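Non-reducing end alpha-L-arabinofuranosidase BoGH43B (Bacteroides ovatus, PDB 5JOZ) hydrolyses terminal non-reducing alpha-L-arabinofuranoside residues from the side branches of xyloglucan, turning its S units into X units. Local coordinates at residues 131-136 and 185-190; 149-154 and 158-163; 164-169 and 212-217. All coordinates share one frame; numbering follows the deposited sequence.

Contact 1: 131-136 and 185-190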
ATOM      1  N   PHE A 131     -23.122  -0.762   8.030  1.00 32.52           N
ATOM      2  CA  PHE A 131     -24.526  -0.458   7.828  1.00 34.19           C
ATOM      3  C   PHE A 131     -25.417  -1.582   8.326  1.00 34.91           C
ATOM      4  O   PHE A 131     -25.450  -2.653   7.722  1.00 37.56           O
ATOM      5  CB  PHE A 131     -24.780  -0.205   6.356  1.00 34.40           C
ATOM      6  CG  PHE A 131     -24.159   1.061   5.865  1.00 38.86           C
ATOM      7  CD1 PHE A 131     -24.809   2.278   6.038  1.00 34.19           C
ATOM      8  CD2 PHE A 131     -22.903   1.051   5.259  1.00 41.20           C
ATOM      9  CE1 PHE A 131     -24.234   3.460   5.591  1.00 37.43           C
ATOM     10  CE2 PHE A 131     -22.325   2.234   4.808  1.00 41.73           C
ATOM     11  CZ  PHE A 131     -22.991   3.440   4.975  1.00 36.44           C
ATOM     12  N   ILE A 132     -26.129  -1.331   9.426  1.00 34.06           N
ATOM     13  CA  ILE A 132     -27.012  -2.318  10.059  1.00 40.92           C
ATOM     14  C   ILE A 132     -28.299  -1.634  10.527  1.00 40.23           C
ATOM     15  O   ILE A 132     -28.226  -0.600  11.173  1.00 38.59           O
ATOM     16  CB  ILE A 132     -26.361  -2.960  11.320  1.00 41.84           C
ATOM     17  CG1 ILE A 132     -25.010  -3.626  11.009  1.00 47.73           C
ATOM     18  CG2 ILE A 132     -27.304  -3.986  11.948  1.00 46.65           C
ATOM     19  CD1 ILE A 132     -24.111  -3.809  12.224  1.00 48.02           C
ATOM     20  N   ASP A 133     -29.455  -2.237  10.248  1.00 51.46           N
ATOM     21  CA  ASP A 133     -30.764  -1.771  10.765  1.00 54.63           C
ATOM     22  C   ASP A 133     -31.051  -0.323  10.329  1.00 56.54           C
ATOM     23  O   ASP A 133     -31.563   0.480  11.109  1.00 60.98           O
ATOM     24  CB  ASP A 133     -30.854  -1.921  12.317  1.00 58.07           C
ATOM     25  CG  ASP A 133     -31.057  -3.385  12.787  1.00 69.24           C
ATOM     26  OD1 ASP A 133     -31.864  -4.119  12.167  1.00 68.60           O
ATOM     27  OD2 ASP A 133     -30.437  -3.792  13.806  1.00 59.27           O
ATOM     28  N   GLY A 134     -30.700   0.004   9.083  1.00 58.80           N
ATOM     29  CA  GLY A 134     -30.805   1.377   8.567  1.00 58.31           C
ATOM     30  C   GLY A 134     -29.975   2.455   9.265  1.00 50.63           C
ATOM     31  O   GLY A 134     -30.298   3.639   9.171  1.00 55.60           O
ATOM     32  N   LYS A 135     -28.907   2.054   9.953  1.00 46.63           N
ATOM     33  CA  LYS A 135     -28.008   2.975  10.656  1.00 45.06           C
ATOM     34  C   LYS A 135     -26.587   2.766  10.172  1.00 44.75           C
ATOM     35  O   LYS A 135     -26.198   1.651   9.801  1.00 37.07           O
ATOM     36  CB  LYS A 135     -28.025   2.725  12.159  1.00 46.48           C
ATOM     37  CG  LYS A 135     -29.391   2.844  12.804  1.00 56.94           C
ATOM     38  CD  LYS A 135     -29.294   2.706  14.314  1.00 57.38           C
ATOM     39  CE  LYS A 135     -30.647   2.894  14.980  1.00 58.52           C
ATOM     40  NZ  LYS A 135     -30.468   3.349  16.382  1.00 61.28           N
ATOM     41  N   MET A 136     -25.811   3.844  10.203  1.00 43.99           N
ATOM     42  CA  MET A 136     -24.403   3.820   9.838  1.00 42.47           C
ATOM     43  C   MET A 136     -23.575   3.908  11.117  1.00 40.82           C
ATOM     44  O   MET A 136     -23.386   5.003  11.666  1.00 33.22           O
ATOM     45  CB  MET A 136     -24.098   4.984   8.899  1.00 42.13           C
ATOM     46  CG  MET A 136     -22.643   5.145   8.498  1.00 43.86           C
ATOM     47  SD  MET A 136     -22.514   6.502   7.323  1.00 42.42           S
ATOM     48  CE  MET A 136     -20.780   6.926   7.424  1.00 42.39           C
ATOM     49  N   ASP A 185     -27.592 -13.852  15.788  1.00 32.63           N
ATOM     50  CA  ASP A 185     -28.123 -13.249  17.026  1.00 34.04           C
ATOM     51  C   ASP A 185     -27.270 -12.115  17.605  1.00 35.41           C
ATOM     52  O   ASP A 185     -27.784 -11.337  18.407  1.00 32.70           O
ATOM     53  CB  ASP A 185     -28.281 -14.300  18.151  1.00 37.58           C
ATOM     54  CG  ASP A 185     -29.249 -15.442  17.807  1.00 40.78           C
ATOM     55  OD1 ASP A 185     -30.027 -15.326  16.833  1.00 40.53           O
ATOM     56  OD2 ASP A 185     -29.212 -16.477  18.530  1.00 36.77           O
ATOM     57  N   TYR A 186     -25.983 -12.034  17.234  1.00 32.00           N
ATOM     58  CA  TYR A 186     -25.021 -11.177  17.944  1.00 34.35           C
ATOM     59  C   TYR A 186     -24.374 -10.070  17.114  1.00 30.70           C
ATOM     60  O   TYR A 186     -24.263 -10.169  15.897  1.00 38.38           O
ATOM     61  CB  TYR A 186     -23.912 -12.038  18.539  1.00 37.82           C
ATOM     62  CG  TYR A 186     -24.405 -13.198  19.357  1.00 38.95           C
ATOM     63  CD1 TYR A 186     -24.734 -13.046  20.718  1.00 38.78           C
ATOM     64  CD2 TYR A 186     -24.529 -14.466  18.782  1.00 38.55           C
ATOM     65  CE1 TYR A 186     -25.188 -14.131  21.475  1.00 37.28           C
ATOM     66  CE2 TYR A 186     -24.973 -15.551  19.525  1.00 38.84           C
ATOM     67  CZ  TYR A 186     -25.305 -15.387  20.863  1.00 38.01           C
ATOM     68  OH  TYR A 186     -25.740 -16.490  21.558  1.00 34.50           O
ATOM     69  N   TYR A 187     -23.970  -9.005  17.799  1.00 31.17           N
ATOM     70  CA  TYR A 187     -23.106  -7.972  17.234  1.00 30.54           C
ATOM     71  C   TYR A 187     -21.686  -8.361  17.608  1.00 27.86           C
ATOM     72  O   TYR A 187     -21.436  -8.687  18.765  1.00 24.66           O
ATOM     73  CB  TYR A 187     -23.431  -6.594  17.810  1.00 31.96           C
ATOM     74  CG  TYR A 187     -24.791  -6.095  17.416  1.00 33.06           C
ATOM     75  CD1 TYR A 187     -25.919  -6.398  18.180  1.00 34.14           C
ATOM     76  CD2 TYR A 187     -24.961  -5.339  16.266  1.00 33.68           C
ATOM     77  CE1 TYR A 187     -27.177  -5.944  17.809  1.00 35.25           C
ATOM     78  CE2 TYR A 187     -26.208  -4.878  15.888  1.00 34.22           C
ATOM     79  CZ  TYR A 187     -27.311  -5.182  16.666  1.00 34.34           C
ATOM     80  OH  TYR A 187     -28.538  -4.737  16.272  1.00 30.93           O
ATOM     81  N   TYR A 188     -20.773  -8.335  16.631  1.00 26.14           N
ATOM     82  CA  TYR A 188     -19.392  -8.756  16.826  1.00 25.53           C
ATOM     83  C   TYR A 188     -18.451  -7.605  16.586  1.00 24.29           C
ATOM     84  O   TYR A 188     -18.618  -6.857  15.625  1.00 26.05           O
ATOM     85  CB  TYR A 188     -19.004  -9.859  15.839  1.00 28.63           C
ATOM     86  CG  TYR A 188     -19.642 -11.197  16.071  1.00 26.61           C
ATOM     87  CD1 TYR A 188     -20.908 -11.477  15.576  1.00 29.60           C
ATOM     88  CD2 TYR A 188     -18.963 -12.208  16.743  1.00 27.05           C
ATOM     89  CE1 TYR A 188     -21.489 -12.717  15.760  1.00 26.05           C
ATOM     90  CE2 TYR A 188     -19.538 -13.450  16.932  1.00 26.47           C
ATOM     91  CZ  TYR A 188     -20.802 -13.695  16.440  1.00 26.77           C
ATOM     92  OH  TYR A 188     -21.390 -14.913  16.632  1.00 28.86           O
ATOM     93  N   ILE A 189     -17.451  -7.493  17.451  1.00 24.82           N
ATOM     94  CA  ILE A 189     -16.321  -6.598  17.276  1.00 24.71           C
ATOM     95  C   ILE A 189     -15.103  -7.494  17.092  1.00 24.71           C
ATOM     96  O   ILE A 189     -14.698  -8.194  18.019  1.00 23.30           O
ATOM     97  CB  ILE A 189     -16.120  -5.660  18.488  1.00 26.46           C
ATOM     98  CG1 ILE A 189     -17.259  -4.640  18.542  1.00 30.88           C
ATOM     99  CG2 ILE A 189     -14.771  -4.935  18.404  1.00 26.32           C
ATOM    100  CD1 ILE A 189     -17.290  -3.801  19.806  1.00 28.89           C
ATOM    101  N   MET A 190     -14.543  -7.476  15.883  1.00 27.11           N
ATOM    102  CA  MET A 190     -13.342  -8.229  15.550  1.00 24.99           C
ATOM    103  C   MET A 190     -12.229  -7.200  15.450  1.00 26.45           C
ATOM    104  O   MET A 190     -12.415  -6.136  14.867  1.00 24.50           O
ATOM    105  CB  MET A 190     -13.537  -8.961  14.222  1.00 27.40           C
ATOM    106  CG  MET A 190     -12.442  -9.973  13.874  1.00 30.40           C
ATOM    107  SD  MET A 190     -12.648 -10.732  12.243  1.00 29.62           S
ATOM    108  CE  MET A 190     -12.325  -9.331  11.172  1.00 33.39           C
TER

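Contact 2: 149-154 and 158-163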
ATOM      1  N   LEU A 149     -18.164   3.181  19.980  1.00 26.74           N
ATOM      2  CA  LEU A 149     -19.216   3.037  18.984  1.00 27.98           C
ATOM      3  C   LEU A 149     -20.084   4.298  18.968  1.00 32.72           C
ATOM      4  O   LEU A 149     -20.303   4.917  20.008  1.00 39.54           O
ATOM      5  CB  LEU A 149     -20.079   1.818  19.298  1.00 26.05           C
ATOM      6  CG  LEU A 149     -21.026   1.358  18.186  1.00 27.81           C
ATOM      7  CD1 LEU A 149     -20.272   0.823  16.964  1.00 27.42           C
ATOM      8  CD2 LEU A 149     -21.967   0.297  18.739  1.00 29.30           C
ATOM      9  N   GLY A 150     -20.572   4.651  17.781  1.00 32.15           N
ATOM     10  CA  GLY A 150     -21.472   5.788  17.566  1.00 31.86           C
ATOM     11  C   GLY A 150     -22.304   5.558  16.307  1.00 35.62           C
ATOM     12  O   GLY A 150     -22.099   4.571  15.590  1.00 37.22           O
ATOM     13  N   VAL A 151     -23.258   6.450  16.051  1.00 36.15           N
ATOM     14  CA  VAL A 151     -24.103   6.377  14.857  1.00 35.00           C
ATOM     15  C   VAL A 151     -23.962   7.699  14.135  1.00 35.14           C
ATOM     16  O   VAL A 151     -23.788   8.741  14.761  1.00 40.70           O
ATOM     17  CB  VAL A 151     -25.578   6.067  15.196  1.00 34.19           C
ATOM     18  CG1 VAL A 151     -26.407   5.858  13.927  1.00 30.21           C
ATOM     19  CG2 VAL A 151     -25.652   4.824  16.074  1.00 37.50           C
ATOM     20  N   MET A 152     -24.033   7.634  12.815  1.00 36.71           N
ATOM     21  CA  MET A 152     -23.593   8.703  11.946  1.00 41.88           C
ATOM     22  C   MET A 152     -24.628   8.891  10.840  1.00 40.48           C
ATOM     23  O   MET A 152     -25.219   7.919  10.361  1.00 37.06           O
ATOM     24  CB  MET A 152     -22.224   8.308  11.373  1.00 52.37           C
ATOM     25  CG  MET A 152     -21.348   9.436  10.856  1.00 55.98           C
ATOM     26  SD  MET A 152     -19.725   8.823  10.341  1.00 53.28           S
ATOM     27  CE  MET A 152     -18.692   9.372  11.695  1.00 43.57           C
ATOM     28  N   ASP A 153     -24.869  10.145  10.472  1.00 42.61           N
ATOM     29  CA  ASP A 153     -25.735  10.488   9.345  1.00 41.80           C
ATOM     30  C   ASP A 153     -24.912  10.344   8.063  1.00 45.34           C
ATOM     31  O   ASP A 153     -23.892  11.027   7.919  1.00 43.65           O
ATOM     32  CB  ASP A 153     -26.252  11.928   9.491  1.00 47.26           C
ATOM     33  CG  ASP A 153     -26.992  12.430   8.255  1.00 45.35           C
ATOM     34  OD1 ASP A 153     -28.006  11.829   7.842  1.00 47.99           O
ATOM     35  OD2 ASP A 153     -26.556  13.450   7.703  1.00 51.15           O
ATOM     36  N   PRO A 154     -25.341   9.461   7.133  1.00 49.19           N
ATOM     37  CA  PRO A 154     -24.607   9.275   5.864  1.00 55.43           C
ATOM     38  C   PRO A 154     -24.344  10.550   5.053  1.00 57.96           C
ATOM     39  O   PRO A 154     -23.282  10.679   4.452  1.00 50.67           O
ATOM     40  CB  PRO A 154     -25.517   8.332   5.063  1.00 53.38           C
ATOM     41  CG  PRO A 154     -26.305   7.591   6.085  1.00 50.07           C
ATOM     42  CD  PRO A 154     -26.487   8.531   7.241  1.00 49.52           C
ATOM     43  N   THR A 158     -22.161  13.698  10.493  1.00 49.75           N
ATOM     44  CA  THR A 158     -22.348  14.153  11.872  1.00 47.29           C
ATOM     45  C   THR A 158     -22.840  12.981  12.713  1.00 40.60           C
ATOM     46  O   THR A 158     -23.536  12.091  12.216  1.00 37.62           O
ATOM     47  CB  THR A 158     -23.387  15.302  11.962  1.00 55.37           C
ATOM     48  OG1 THR A 158     -23.231  16.202  10.853  1.00 51.58           O
ATOM     49  CG2 THR A 158     -23.229  16.075  13.277  1.00 63.99           C
ATOM     50  N   PHE A 159     -22.484  12.986  13.988  1.00 39.69           N
ATOM     51  CA  PHE A 159     -22.946  11.953  14.905  1.00 46.42           C
ATOM     52  C   PHE A 159     -24.375  12.223  15.355  1.00 47.65           C
ATOM     53  O   PHE A 159     -24.629  13.209  16.053  1.00 47.04           O
ATOM     54  CB  PHE A 159     -22.012  11.843  16.112  1.00 43.59           C
ATOM     55  CG  PHE A 159     -20.686  11.261  15.762  1.00 50.36           C
ATOM     56  CD1 PHE A 159     -20.547   9.890  15.597  1.00 48.21           C
ATOM     57  CD2 PHE A 159     -19.587  12.081  15.544  1.00 52.01           C
ATOM     58  CE1 PHE A 159     -19.324   9.344  15.252  1.00 47.10           C
ATOM     59  CE2 PHE A 159     -18.360  11.538  15.201  1.00 52.07           C
ATOM     60  CZ  PHE A 159     -18.231  10.169  15.053  1.00 47.13           C
ATOM     61  N   VAL A 160     -25.295  11.357  14.923  1.00 47.07           N
ATOM     62  CA  VAL A 160     -26.681  11.361  15.414  1.00 44.54           C
ATOM     63  C   VAL A 160     -26.782  10.701  16.801  1.00 46.61           C
ATOM     64  O   VAL A 160     -27.549  11.174  17.652  1.00 42.25           O
ATOM     65  CB  VAL A 160     -27.697  10.758  14.391  1.00 46.61           C
ATOM     66  CG1 VAL A 160     -27.670  11.553  13.095  1.00 49.80           C
ATOM     67  CG2 VAL A 160     -27.464   9.277  14.099  1.00 46.85           C
ATOM     68  N   GLU A 161     -26.025   9.615  17.014  1.00 43.53           N
ATOM     69  CA  GLU A 161     -25.798   9.041  18.356  1.00 44.45           C
ATOM     70  C   GLU A 161     -24.298   9.147  18.615  1.00 41.64           C
ATOM     71  O   GLU A 161     -23.495   8.643  17.828  1.00 43.39           O
ATOM     72  CB  GLU A 161     -26.271   7.575  18.464  1.00 44.83           C
ATOM     73  CG  GLU A 161     -27.687   7.313  17.936  1.00 49.20           C
ATOM     74  CD  GLU A 161     -28.213   5.890  18.177  1.00 53.64           C
ATOM     75  OE1 GLU A 161     -28.847   5.340  17.242  1.00 47.89           O
ATOM     76  OE2 GLU A 161     -28.023   5.331  19.293  1.00 44.22           O
ATOM     77  N   ALA A 162     -23.920   9.808  19.705  1.00 42.13           N
ATOM     78  CA  ALA A 162     -22.516  10.121  19.962  1.00 39.31           C
ATOM     79  C   ALA A 162     -21.696   8.906  20.357  1.00 41.79           C
ATOM     80  O   ALA A 162     -22.226   7.910  20.849  1.00 44.83           O
ATOM     81  CB  ALA A 162     -22.394  11.184  21.031  1.00 41.22           C
ATOM     82  N   LEU A 163     -20.390   9.032  20.142  1.00 42.10           N
ATOM     83  CA  LEU A 163     -19.419   8.027  20.523  1.00 42.59           C
ATOM     84  C   LEU A 163     -19.501   7.703  22.001  1.00 43.25           C
ATOM     85  O   LEU A 163     -19.575   8.612  22.819  1.00 50.99           O
ATOM     86  CB  LEU A 163     -17.996   8.521  20.248  1.00 40.18           C
ATOM     87  CG  LEU A 163     -17.569   8.800  18.814  1.00 45.26           C
ATOM     88  CD1 LEU A 163     -16.092   9.149  18.807  1.00 42.90           C
ATOM     89  CD2 LEU A 163     -17.845   7.609  17.915  1.00 50.79           C
TER

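Contact 3: 164-169 and 212-217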
ATOM      1  N   ARG A 164     -19.467   6.413  22.332  1.00 44.08           N
ATOM      2  CA  ARG A 164     -19.234   5.968  23.708  1.00 44.01           C
ATOM      3  C   ARG A 164     -18.475   4.637  23.748  1.00 42.70           C
ATOM      4  O   ARG A 164     -18.554   3.841  22.805  1.00 35.20           O
ATOM      5  CB  ARG A 164     -20.559   5.850  24.456  1.00 49.38           C
ATOM      6  CG  ARG A 164     -21.412   4.643  24.092  1.00 52.90           C
ATOM      7  CD  ARG A 164     -22.887   4.911  24.360  1.00 59.84           C
ATOM      8  NE  ARG A 164     -23.454   5.785  23.332  1.00 67.57           N
ATOM      9  CZ  ARG A 164     -24.599   6.462  23.432  1.00 75.57           C
ATOM     10  NH1 ARG A 164     -25.357   6.392  24.531  1.00 75.18           N
ATOM     11  NH2 ARG A 164     -24.991   7.223  22.409  1.00 79.88           N
ATOM     12  N   LYS A 165     -17.756   4.409  24.848  1.00 38.62           N
ATOM     13  CA  LYS A 165     -17.063   3.138  25.091  1.00 43.14           C
ATOM     14  C   LYS A 165     -18.075   1.983  25.194  1.00 44.81           C
ATOM     15  O   LYS A 165     -19.037   2.051  25.978  1.00 37.85           O
ATOM     16  CB  LYS A 165     -16.199   3.234  26.359  1.00 47.10           C
ATOM     17  CG  LYS A 165     -15.446   1.968  26.775  1.00 52.17           C
ATOM     18  CD  LYS A 165     -14.589   2.244  28.018  1.00 59.32           C
ATOM     19  CE  LYS A 165     -14.203   0.991  28.804  1.00 62.18           C
ATOM     20  NZ  LYS A 165     -13.012   0.280  28.251  1.00 62.90           N
ATOM     21  N   VAL A 166     -17.863   0.957  24.369  1.00 34.66           N
ATOM     22  CA  VAL A 166     -18.682  -0.264  24.373  1.00 32.75           C
ATOM     23  C   VAL A 166     -17.897  -1.534  24.735  1.00 32.47           C
ATOM     24  O   VAL A 166     -18.481  -2.507  25.198  1.00 34.54           O
ATOM     25  CB  VAL A 166     -19.396  -0.486  23.013  1.00 32.31           C
ATOM     26  CG1 VAL A 166     -20.314   0.674  22.698  1.00 32.65           C
ATOM     27  CG2 VAL A 166     -18.403  -0.703  21.864  1.00 31.64           C
ATOM     28  N   ALA A 167     -16.591  -1.551  24.495  1.00 36.72           N
ATOM     29  CA  ALA A 167     -15.771  -2.740  24.778  1.00 35.66           C
ATOM     30  C   ALA A 167     -14.332  -2.298  24.873  1.00 31.48           C
ATOM     31  O   ALA A 167     -14.063  -1.110  24.811  1.00 32.42           O
ATOM     32  CB  ALA A 167     -15.940  -3.773  23.667  1.00 33.47           C
ATOM     33  N   SER A 168     -13.411  -3.242  25.030  1.00 34.63           N
ATOM     34  CA  SER A 168     -11.989  -2.932  24.956  1.00 35.92           C
ATOM     35  C   SER A 168     -11.192  -4.085  24.347  1.00 37.65           C
ATOM     36  O   SER A 168     -11.747  -5.108  23.923  1.00 39.77           O
ATOM     37  CB  SER A 168     -11.466  -2.555  26.352  1.00 42.12           C
ATOM     38  OG  SER A 168     -11.071  -3.687  27.095  1.00 47.76           O
ATOM     39  N   GLY A 169      -9.882  -3.901  24.276  1.00 35.87           N
ATOM     40  CA  GLY A 169      -8.995  -4.963  23.841  1.00 39.22           C
ATOM     41  C   GLY A 169      -8.979  -6.060  24.881  1.00 34.92           C
ATOM     42  O   GLY A 169      -9.355  -5.829  26.033  1.00 34.93           O
ATOM     43  N   GLY A 212     -23.025  -3.227  24.128  1.00 32.48           N
ATOM     44  CA  GLY A 212     -22.349  -4.097  25.091  1.00 35.54           C
ATOM     45  C   GLY A 212     -23.254  -4.568  26.221  1.00 37.12           C
ATOM     46  O   GLY A 212     -24.452  -4.295  26.195  1.00 37.01           O
ATOM     47  N   PRO A 213     -22.710  -5.271  27.221  1.00 38.58           N
ATOM     48  CA  PRO A 213     -21.296  -5.613  27.320  1.00 37.05           C
ATOM     49  C   PRO A 213     -20.901  -6.786  26.411  1.00 35.35           C
ATOM     50  O   PRO A 213     -21.723  -7.665  26.124  1.00 33.33           O
ATOM     51  CB  PRO A 213     -21.153  -5.998  28.793  1.00 38.35           C
ATOM     52  CG  PRO A 213     -22.466  -6.627  29.125  1.00 37.55           C
ATOM     53  CD  PRO A 213     -23.507  -5.980  28.240  1.00 40.31           C
ATOM     54  N   TYR A 214     -19.648  -6.775  25.963  1.00 33.19           N
ATOM     55  CA  TYR A 214     -19.119  -7.794  25.062  1.00 31.77           C
ATOM     56  C   TYR A 214     -18.331  -8.814  25.848  1.00 34.28           C
ATOM     57  O   TYR A 214     -17.657  -8.466  26.823  1.00 39.33           O
ATOM     58  CB  TYR A 214     -18.217  -7.172  23.989  1.00 30.90           C
ATOM     59  CG  TYR A 214     -18.975  -6.406  22.929  1.00 29.06           C
ATOM     60  CD1 TYR A 214     -19.504  -5.141  23.202  1.00 29.59           C
ATOM     61  CD2 TYR A 214     -19.175  -6.942  21.660  1.00 27.42           C
ATOM     62  CE1 TYR A 214     -20.206  -4.431  22.243  1.00 29.26           C
ATOM     63  CE2 TYR A 214     -19.880  -6.244  20.689  1.00 28.64           C
ATOM     64  CZ  TYR A 214     -20.387  -4.988  20.980  1.00 27.94           C
ATOM     65  OH  TYR A 214     -21.069  -4.288  20.022  1.00 23.86           O
ATOM     66  N   GLU A 215     -18.414 -10.068  25.410  1.00 33.98           N
ATOM     67  CA  GLU A 215     -17.664 -11.162  26.006  1.00 39.28           C
ATOM     68  C   GLU A 215     -16.758 -11.795  24.948  1.00 32.45           C
ATOM     69  O   GLU A 215     -17.123 -11.843  23.777  1.00 24.09           O
ATOM     70  CB  GLU A 215     -18.627 -12.195  26.598  1.00 47.89           C
ATOM     71  CG  GLU A 215     -19.276 -11.721  27.896  1.00 55.22           C
ATOM     72  CD  GLU A 215     -20.404 -12.620  28.374  1.00 58.47           C
ATOM     73  OE1 GLU A 215     -20.526 -13.768  27.899  1.00 70.68           O
ATOM     74  OE2 GLU A 215     -21.177 -12.176  29.241  1.00 61.34           O
ATOM     75  N   PRO A 216     -15.580 -12.292  25.365  1.00 30.02           N
ATOM     76  CA  PRO A 216     -14.581 -12.741  24.401  1.00 29.78           C
ATOM     77  C   PRO A 216     -14.886 -14.118  23.817  1.00 29.62           C
ATOM     78  O   PRO A 216     -15.613 -14.907  24.419  1.00 30.25           O
ATOM     79  CB  PRO A 216     -13.308 -12.785  25.245  1.00 30.82           C
ATOM     80  CG  PRO A 216     -13.793 -13.177  26.620  1.00 27.45           C
ATOM     81  CD  PRO A 216     -15.171 -12.590  26.755  1.00 29.15           C
ATOM     82  N   SER A 217     -14.317 -14.399  22.650  1.00 29.72           N
ATOM     83  CA  SER A 217     -14.416 -15.724  22.050  1.00 27.55           C
ATOM     84  C   SER A 217     -13.633 -16.735  22.878  1.00 27.12           C
ATOM     85  O   SER A 217     -12.528 -16.425  23.337  1.00 28.87           O
ATOM     86  CB  SER A 217     -13.866 -15.734  20.629  1.00 26.84           C
ATOM     87  OG  SER A 217     -13.852 -17.047  20.098  1.00 23.52           O
TER
HETATM   88  O   HOH W   1     -18.092  -4.570  26.891  1.00 33.01           O

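Contact 1: 131-136 and 185-190
Ile132 and Tyr187 mark the closest approach of the two backbones, yet their CA atoms are 9.9 Å apart, too far for main-chain pairing, and side chains alone bridge the gap. On one side the chain reverses in a type I' turn from Ile132 to Lys135, closed by Ile132 N to Lys135 O (3.0 Å) and Lys135 N to Ile132 O (3.0 Å). Both corner residues, Asp133 and Gly134, have positive phi, a region glycine enters easily, as Gly134 does (61°). On the other side residues 186-190 run as an extended strand.

Tyr187 does most of the reaching. Its CG lies anti to its own carbonyl carbon (chi1 -66°), and the long ring carries the phenol oxygen across to the turn. There Tyr187 OH donates to Asp133 OD2 at 3.3 Å, a weak bond; OD2 sits at the ring edge, close to its plane, while the carboxylate as a whole is turned 63° from the ring. Lys182 NZ is a second, also weak, partner of the same hydroxyl. Next to the carbon that bears the hydroxyl, Ile132 CG2 comes obliquely within 4.2 Å of Tyr187 CE2, the two side chains overlapping head to tail. Ile132 also packs on Phe180 and Lys182 of strand 176-183.

Only 97 Å² is buried in all, as expected for a contact resting on one aromatic side chain. The arrangement joins a tight two-residue beta hairpin of one four-stranded sheet to the neighbouring sheet of the propeller, as adjoining blades meet in the five-bladed beta-propeller of family 43 glycoside hydrolases.

Contact 2: 149-154 and 158-163
Val151 exchanges backbone bonds with two successive residues of the partner strand. Its N-H points almost straight (174°) at Glu161 O, with Val151 N 2.8 Å from that oxygen. Its carbonyl is shared: Glu161 N donates to Val151 O at 3.3 Å from above the carbonyl plane, and Val160 N makes a weak, strongly bent bond (123°) to the same oxygen. Phe159 CA adds a C-H...O contact to Val151 O at 3.3 Å. Beyond this point Asp153 N donates to Thr158 O at 2.9 Å, almost in line with the carbonyl bond (C=O...N 167°). The side-chain oxygens Asp153 OD2 and Thr158 OG1 both turn to Thr156 OG1 in the intervening turn.

Glu161 lies alongside Val151, pointing the same way, its OE1 3.4 Å from Val151 CG2 and salt-bridged to Lys135 NZ on the neighbouring strand. Cutting this side chain back to alanine is likely to leave the Lys135 ammonium without its carboxylate mate and to uncover Val151 CG2. On the other face, Met152, bent at chi3, packs its CE 3.5 Å from Phe159 CZ; Met152 SD is 5.4 Å from the Phe159 ring centroid, an oblique Met-aromatic contact. At Gly150 a side chain would collide with Leu163 CD2.

With Val160 and Glu161 both facing Val151, and the register slipping by one residue, this is a classic beta bulge in the antiparallel hairpin that forms the outer half of a propeller blade.

Contact 3: 164-169 and 212-217
Val166 O accepts a hydrogen bond from a water at 2.7 Å, and the same water accepts one from Tyr214 N at 2.9 Å. This single molecule bridges two backbones that make no direct hydrogen bond with each other. The carbonyl oxygen also lies at the edge of the Tyr214 ring, 3.5 Å from Tyr214 CD1, and the water oxygen too sits in the plane of that ring at its edge.

Aliphatic groups meet the rest of the ring. Ala167 CB comes obliquely to Tyr214 CD1 at 3.8 Å, while Val166 runs beside the tyrosine, Val166 CB being 4.1 Å from Tyr214 CE1. Tyr214 CG stands anti to its carbonyl carbon (chi1 -73°), which lays the ring against both residues; its hydroxyl is hydrogen-bonded to Pro210 O. Gly212 passes close to Val166 O, where a CB would clash, and at its backbone angles a CB would also press on the preceding carbonyl oxygen. A cis peptide follows, before Pro213.

Strand 159-168, outermost in its blade, is therefore joined to the chain leading into strand 215-216 of the next by apolar packing around one tyrosine and by a bound water that satisfies a carbonyl and an amide.

The three contacts lie on the same side of the chain's centre, their own centres about 28 to 30 Å from it, away from the probable catalytic residues Asp16, Asp126 and Glu176 and from the calcium site. Contact 2 is internal to the blade running from strand 128-132 to strand 159-168; contacts 1 and 3 tie it to the blade from strand 176-183 to strand 215-216. Contacts 1 and 2, centres about 14 Å apart, are joined by the salt bridge from Lys135 NZ to Glu161 OE1 (2.7 Å). Contacts 1 and 3, also about 14 Å between centres, meet where Ile189 CD1 approaches Tyr214 CZ at 3.5 Å. Contacts 2 and 3 share strand 159-168, Leu149 O and Arg164 N (2.9 Å) being probably hydrogen-bonded.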